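PDB 3MU7: xylanase and alpha-amylase inhibitor protein, which probably inhibits xylanases and alpha-amylases, using a TIM-barrel scaffold of the glycosyl hydrolase family 18 type. Local coordinates for residues A[257-260]-A[261-264]. Numbering follows the deposited sequence.
Sequences YWDT and VSQF
Two backbone hydrogen bonds close the last turn of helix 256-262: Ser-262 N gives to Trp-258 O at 2.9 Å, and Gln-263 N to Asp-259 O over the same length but more bent, 136° at the hydrogen. Gln-263 then leaves helical geometry with positive phi and serves as N-cap of helix 264-269, so one residue ends the first helix and begins the second. At this junction Ser-262 OG accepts from Phe-264 N, 3.1 Å away, forming an ST turn. With chi1 at 72°, OG sits between its own backbone N and carbonyl carbon and faces the incoming amide; it also bonds to Ala-219 O. Replaced by an alanine, Ser-262 would lose OG, and Phe-264 N would probably be left without this acceptor and Ala-219 O without its mate. Both helices follow strand 248-254, the last of the eight parallel strands of the TIM barrel. Asp-259 reaches the junction with OD1, which lies 3.3 Å from Phe-264 CB; the two side chains cross at about a right angle, carboxylate and ring planes 65° apart. OD2 is taken up by Tyr-27 OH and Ser-265 OG, which tethers that oxygen. Apolar contact is sparser. Val-261 CG2 approaches the Trp-258 ring obliquely, 4.2 Å from CE3, while Tyr-257 CD2 lies over one face of that indole, toward its rim. The side chain of Phe-264 packs against Pro-231, Val-234 and Leu-253.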
loop_
_atom_site.group_PDB
_atom_site.type_symbol
_atom_site.label_atom_id
_atom_site.label_comp_id
_atom_site.label_asym_id
_atom_site.label_seq_id
_atom_site.Cartn_x
_atom_site.Cartn_y
_atom_site.Cartn_z
ATOM N N TYR A 257 -2.135 10.481 -8.098
ATOM C CA TYR A 257 -2.960 11.507 -8.720
ATOM C C TYR A 257 -2.654 12.877 -8.119
ATOM O O TYR A 257 -2.375 13.832 -8.846
ATOM C CB TYR A 257 -4.425 11.135 -8.534
ATOM C CG TYR A 257 -5.441 12.115 -9.042
ATOM C CD1 TYR A 257 -5.490 12.476 -10.387
ATOM C CD2 TYR A 257 -6.405 12.629 -8.184
ATOM C CE1 TYR A 257 -6.461 13.353 -10.851
ATOM C CE2 TYR A 257 -7.377 13.503 -8.638
ATOM C CZ TYR A 257 -7.400 13.859 -9.969
ATOM O OH TYR A 257 -8.371 14.733 -10.406
ATOM N N TRP A 258 -2.687 12.965 -6.796
ATOM C CA TRP A 258 -2.433 14.232 -6.119
ATOM C C TRP A 258 -0.972 14.652 -6.096
ATOM O O TRP A 258 -0.668 15.844 -6.166
ATOM C CB TRP A 258 -3.041 14.231 -4.717
ATOM C CG TRP A 258 -4.529 14.355 -4.772
ATOM C CD1 TRP A 258 -5.445 13.380 -4.516
ATOM C CD2 TRP A 258 -5.271 15.520 -5.139
ATOM N NE1 TRP A 258 -6.721 13.869 -4.690
ATOM C CE2 TRP A 258 -6.640 15.179 -5.077
ATOM C CE3 TRP A 258 -4.913 16.821 -5.522
ATOM C CZ2 TRP A 258 -7.656 16.094 -5.374
ATOM C CZ3 TRP A 258 -5.923 17.730 -5.821
ATOM C CH2 TRP A 258 -7.278 17.359 -5.747
ATOM N N ASP A 259 -0.063 13.684 -6.008
ATOM C CA ASP A 259 1.374 13.961 -6.046
ATOM C C ASP A 259 1.783 14.570 -7.391
ATOM O O ASP A 259 2.684 15.407 -7.457
ATOM C CB ASP A 259 2.155 12.676 -5.773
ATOM C CG ASP A 259 3.595 12.927 -5.374
ATOM O OD1 ASP A 259 3.913 14.000 -4.827
ATOM O OD2 ASP A 259 4.409 12.018 -5.591
ATOM N N THR A 260 1.109 14.166 -8.465
ATOM C CA THR A 260 1.349 14.753 -9.785
ATOM C C THR A 260 1.057 16.257 -9.762
ATOM O O THR A 260 1.831 17.040 -10.322
ATOM C CB THR A 260 0.488 14.066 -10.859
ATOM O OG1 THR A 260 0.788 12.664 -10.900
ATOM C CG2 THR A 260 0.722 14.660 -12.248
ATOM N N VAL A 261 -0.046 16.631 -9.113
ATOM C CA VAL A 261 -0.498 18.022 -8.949
ATOM C C VAL A 261 0.451 18.817 -8.042
ATOM O O VAL A 261 0.906 19.917 -8.381
ATOM C CB VAL A 261 -1.943 18.064 -8.330
ATOM C CG1 VAL A 261 -2.388 19.496 -8.008
ATOM C CG2 VAL A 261 -2.957 17.362 -9.230
ATOM N N SER A 262 0.748 18.254 -6.877
ATOM C CA SER A 262 1.414 18.992 -5.813
ATOM C C SER A 262 2.929 18.982 -5.889
ATOM O O SER A 262 3.575 19.841 -5.300
ATOM C CB SER A 262 1.004 18.404 -4.474
ATOM O OG SER A 262 1.629 17.142 -4.304
ATOM N N GLN A 263 3.501 18.031 -6.578
ATOM C CA GLN A 263 4.931 17.755 -6.601
ATOM C C GLN A 263 5.551 17.535 -5.223
ATOM O O GLN A 263 6.674 17.828 -5.013
ATOM C CB GLN A 263 5.687 18.839 -7.409
ATOM C CG GLN A 263 5.254 18.848 -8.834
ATOM C CD GLN A 263 6.179 19.659 -9.706
ATOM O OE1 GLN A 263 7.354 19.444 -9.779
ATOM N NE2 GLN A 263 5.624 20.562 -10.371
ATOM N N PHE A 264 4.739 16.984 -4.311
ATOM C CA PHE A 264 5.163 16.677 -2.944
ATOM C C PHE A 264 6.430 15.827 -2.918
ATOM O O PHE A 264 7.403 16.178 -2.239
ATOM C CB PHE A 264 4.028 15.960 -2.210
ATOM C CG PHE A 264 4.203 15.877 -0.713
ATOM C CD1 PHE A 264 3.491 16.724 0.123
ATOM C CD2 PHE A 264 5.035 14.923 -0.139
ATOM C CE1 PHE A 264 3.620 16.637 1.500
ATOM C CE2 PHE A 264 5.171 14.836 1.238
ATOM C CZ PHE A 264 4.463 15.698 2.055
#